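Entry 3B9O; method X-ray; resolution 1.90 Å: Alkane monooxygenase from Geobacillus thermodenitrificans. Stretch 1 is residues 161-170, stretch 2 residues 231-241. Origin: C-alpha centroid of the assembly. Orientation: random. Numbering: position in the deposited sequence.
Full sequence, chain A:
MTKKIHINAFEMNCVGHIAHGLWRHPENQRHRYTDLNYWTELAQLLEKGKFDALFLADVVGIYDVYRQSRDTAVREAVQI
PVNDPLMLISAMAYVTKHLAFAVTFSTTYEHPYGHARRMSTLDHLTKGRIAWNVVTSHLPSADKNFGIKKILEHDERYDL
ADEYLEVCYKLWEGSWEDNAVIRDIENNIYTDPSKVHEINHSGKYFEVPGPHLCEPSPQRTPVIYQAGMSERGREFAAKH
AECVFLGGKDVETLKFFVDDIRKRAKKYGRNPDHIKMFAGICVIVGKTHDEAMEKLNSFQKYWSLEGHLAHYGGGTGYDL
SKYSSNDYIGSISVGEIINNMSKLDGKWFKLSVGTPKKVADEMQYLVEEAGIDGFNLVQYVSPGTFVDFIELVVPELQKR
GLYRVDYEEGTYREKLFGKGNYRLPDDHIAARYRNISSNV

Stretch 1 161-170: ADEYLEVCYK
Stretch 2 231-241: ERGREFAAKHA

Residues 161-170, part of a longer helix, and helix 231-240 run in nearly the same direction, their N-to-C axes 18° apart (signed crossing -18°) and 11.7 Å apart at closest approach; Ala-241 leaves helical geometry (phi/psi -71/135). In register, Asp-162 CA lies 7.7 Å from Phe-236 CA. Leu-165 CA lies 8.4 Å from His-240 CA. Ala-161 points toward the second helix, its CB 3.7 Å from CE1 of Phe-236 (chi1 t, chi2 85°). Asp-162 (chi1 m, chi2 141°) leaves its CA sideways, but its carboxylate sits among Arg-232, Phe-236, Lys-239 and His-240. Asp-162 OD1 takes a salt-bridging hydrogen bond from Arg-232 NH2 (2.7 Å), in the guanidinium plane; Arg-232 reaches it with chi1-chi4 of t, p, t and 83°. Asp-162 OD2 accepts from His-240 NE2 (2.8 Å, N-H...O angle 164°) and from a water (2.8 Å), which in turn accepts from Arg-232 NH1 (2.9 Å). Extended Lys-239 (all chi t) adds a long salt bridge, NZ to Asp-162 OD2, 3.6 Å. One turn on, Leu-165 (m, t) places CD1 3.4 Å from Phe-236 CZ and over the His-240 ring face, 3.5 Å from its centroid. Tyr-169 (chi1 m, chi2 151°) hydrogen-bonds through OH to ND1 of His-240 (chi1 m, chi2 -80°) at 2.8 Å; both imidazole nitrogens are thus engaged by the first helix, with the two rings rim to rim, planes at 37°.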

# COMPACT_ATOMS: atom_id res chain seq x y z
N ALA A 161 1.44 6.61 -15.88
CA ALA A 161 0.72 6.77 -14.63
C ALA A 161 0.15 8.19 -14.43
O ALA A 161 -0.98 8.34 -13.94
CB ALA A 161 1.62 6.35 -13.47
N ASP A 162 0.93 9.24 -14.77
CA ASP A 162 0.44 10.59 -14.72
C ASP A 162 -0.89 10.73 -15.47
O ASP A 162 -1.87 11.24 -14.92
CB ASP A 162 1.45 11.58 -15.32
CG ASP A 162 2.51 12.01 -14.33
OD1 ASP A 162 3.69 12.14 -14.74
OD2 ASP A 162 2.20 12.25 -13.14
N GLU A 163 -0.92 10.24 -16.71
CA GLU A 163 -2.09 10.43 -17.57
C GLU A 163 -3.23 9.49 -17.10
O GLU A 163 -4.39 9.85 -17.20
CB GLU A 163 -1.76 10.11 -19.03
CG GLU A 163 -2.80 10.69 -19.99
CD GLU A 163 -2.61 10.27 -21.42
OE1 GLU A 163 -1.46 10.10 -21.89
OE2 GLU A 163 -3.62 10.08 -22.07
N TYR A 164 -2.86 8.31 -16.60
CA TYR A 164 -3.82 7.35 -16.04
C TYR A 164 -4.61 8.05 -14.90
O TYR A 164 -5.85 8.00 -14.85
CB TYR A 164 -3.04 6.12 -15.52
CG TYR A 164 -3.89 4.89 -15.31
CD1 TYR A 164 -3.74 3.77 -16.14
CD2 TYR A 164 -4.87 4.86 -14.29
CE1 TYR A 164 -4.51 2.63 -15.99
CE2 TYR A 164 -5.68 3.69 -14.12
CZ TYR A 164 -5.48 2.59 -14.98
OH TYR A 164 -6.28 1.48 -14.82
N LEU A 165 -3.87 8.64 -13.97
CA LEU A 165 -4.48 9.44 -12.88
C LEU A 165 -5.27 10.64 -13.41
O LEU A 165 -6.34 10.94 -12.90
CB LEU A 165 -3.42 9.85 -11.86
CG LEU A 165 -3.09 8.81 -10.76
CD1 LEU A 165 -2.06 9.43 -9.89
CD2 LEU A 165 -4.32 8.47 -9.92
N GLU A 166 -4.76 11.32 -14.45
CA GLU A 166 -5.47 12.46 -15.08
C GLU A 166 -6.89 11.99 -15.44
O GLU A 166 -7.88 12.66 -15.11
CB GLU A 166 -4.72 12.94 -16.36
CG GLU A 166 -5.14 14.35 -16.87
CD GLU A 166 -4.57 14.83 -18.29
OE1 GLU A 166 -5.14 15.86 -18.78
OE2 GLU A 166 -3.62 14.21 -18.90
N VAL A 167 -6.95 10.84 -16.12
CA VAL A 167 -8.22 10.22 -16.59
C VAL A 167 -9.14 9.88 -15.43
O VAL A 167 -10.32 10.25 -15.44
CB VAL A 167 -7.96 8.92 -17.45
CG1 VAL A 167 -9.26 8.22 -17.78
CG2 VAL A 167 -7.16 9.26 -18.75
N CYS A 168 -8.59 9.20 -14.41
CA CYS A 168 -9.37 8.84 -13.22
C CYS A 168 -9.87 10.07 -12.49
O CYS A 168 -11.07 10.18 -12.18
CB CYS A 168 -8.54 7.90 -12.30
SG CYS A 168 -8.29 6.30 -13.10
N TYR A 169 -8.99 11.06 -12.27
CA TYR A 169 -9.43 12.33 -11.64
C TYR A 169 -10.59 12.98 -12.41
O TYR A 169 -11.58 13.40 -11.80
CB TYR A 169 -8.31 13.38 -11.54
CG TYR A 169 -7.10 13.04 -10.69
CD1 TYR A 169 -5.85 13.58 -11.01
CD2 TYR A 169 -7.18 12.18 -9.57
CE1 TYR A 169 -4.71 13.32 -10.26
CE2 TYR A 169 -6.04 11.91 -8.78
CZ TYR A 169 -4.81 12.48 -9.15
OH TYR A 169 -3.68 12.23 -8.41
N LYS A 170 -10.48 13.08 -13.75
CA LYS A 170 -11.60 13.67 -14.54
C LYS A 170 -12.91 12.90 -14.36
O LYS A 170 -13.94 13.50 -14.10
CB LYS A 170 -11.25 13.74 -16.02
CG LYS A 170 -10.15 14.79 -16.33
CD LYS A 170 -9.57 14.53 -17.73
CE LYS A 170 -8.45 15.54 -17.95
NZ LYS A 170 -8.06 15.62 -19.36
N GLU A 231 13.85 8.18 -8.14
CA GLU A 231 13.70 9.63 -8.18
C GLU A 231 12.41 10.03 -8.90
O GLU A 231 11.69 10.91 -8.44
CB GLU A 231 14.93 10.29 -8.81
CG GLU A 231 14.80 11.80 -8.83
CD GLU A 231 16.06 12.52 -9.24
OE1 GLU A 231 15.96 13.75 -9.49
OE2 GLU A 231 17.13 11.87 -9.29
N ARG A 232 12.10 9.34 -9.99
CA ARG A 232 10.84 9.55 -10.72
C ARG A 232 9.61 9.25 -9.83
O ARG A 232 8.62 9.99 -9.87
CB ARG A 232 10.82 8.69 -12.00
CG ARG A 232 9.67 9.01 -12.98
CD ARG A 232 9.67 10.48 -13.43
NE ARG A 232 8.48 10.80 -14.22
CZ ARG A 232 7.27 11.13 -13.72
NH1 ARG A 232 7.07 11.20 -12.40
NH2 ARG A 232 6.27 11.43 -14.55
N GLY A 233 9.66 8.13 -9.11
CA GLY A 233 8.65 7.75 -8.13
C GLY A 233 8.42 8.82 -7.06
O GLY A 233 7.29 9.19 -6.78
N ARG A 234 9.50 9.36 -6.49
CA ARG A 234 9.38 10.39 -5.44
C ARG A 234 8.75 11.61 -6.02
O ARG A 234 7.95 12.27 -5.37
CB ARG A 234 10.73 10.75 -4.80
CG ARG A 234 11.18 9.78 -3.72
CD ARG A 234 12.53 10.22 -3.08
NE ARG A 234 13.56 9.47 -3.78
CZ ARG A 234 14.65 9.94 -4.34
NH1 ARG A 234 15.00 11.22 -4.29
NH2 ARG A 234 15.42 9.06 -4.93
N GLU A 235 9.09 11.93 -7.28
CA GLU A 235 8.48 13.07 -7.95
C GLU A 235 6.98 12.86 -8.16
O GLU A 235 6.16 13.79 -8.03
CB GLU A 235 9.16 13.31 -9.30
CG GLU A 235 8.70 14.59 -9.98
CD GLU A 235 9.19 15.85 -9.27
OE1 GLU A 235 8.58 16.90 -9.49
OE2 GLU A 235 10.18 15.80 -8.50
N PHE A 236 6.64 11.62 -8.52
CA PHE A 236 5.24 11.21 -8.74
C PHE A 236 4.42 11.31 -7.46
O PHE A 236 3.31 11.82 -7.48
CB PHE A 236 5.17 9.78 -9.27
CG PHE A 236 3.77 9.34 -9.65
CD1 PHE A 236 3.26 9.63 -10.89
CD2 PHE A 236 2.97 8.64 -8.76
CE1 PHE A 236 1.98 9.24 -11.26
CE2 PHE A 236 1.66 8.23 -9.13
CZ PHE A 236 1.19 8.54 -10.38
N ALA A 237 4.95 10.75 -6.37
CA ALA A 237 4.44 10.96 -5.02
C ALA A 237 4.18 12.43 -4.67
O ALA A 237 3.09 12.77 -4.20
CB ALA A 237 5.44 10.33 -3.98
N ALA A 238 5.17 13.30 -4.93
CA ALA A 238 5.06 14.74 -4.62
C ALA A 238 3.90 15.38 -5.35
O ALA A 238 3.16 16.21 -4.79
CB ALA A 238 6.39 15.46 -4.97
N LYS A 239 3.71 14.96 -6.60
CA LYS A 239 2.66 15.49 -7.43
C LYS A 239 1.25 14.98 -7.01
O LYS A 239 0.32 15.74 -7.02
CB LYS A 239 2.93 15.09 -8.90
CG LYS A 239 1.98 15.76 -9.90
CD LYS A 239 2.34 15.40 -11.33
CE LYS A 239 1.48 16.25 -12.26
NZ LYS A 239 1.63 15.80 -13.67
N HIS A 240 1.11 13.69 -6.71
CA HIS A 240 -0.22 13.07 -6.58
C HIS A 240 -0.59 12.52 -5.21
O HIS A 240 -1.76 12.53 -4.84
CB HIS A 240 -0.31 11.86 -7.51
CG HIS A 240 -0.21 12.19 -8.96
ND1 HIS A 240 -1.27 12.67 -9.70
CD2 HIS A 240 0.82 12.05 -9.83
CE1 HIS A 240 -0.89 12.83 -10.96
NE2 HIS A 240 0.38 12.48 -11.06
N ALA A 241 0.38 11.93 -4.53
CA ALA A 241 0.08 11.10 -3.35
C ALA A 241 -0.41 11.88 -2.12
O ALA A 241 0.17 12.93 -1.74
CB ALA A 241 1.27 10.22 -2.99
O HOH W 1 4.64 12.60 -11.88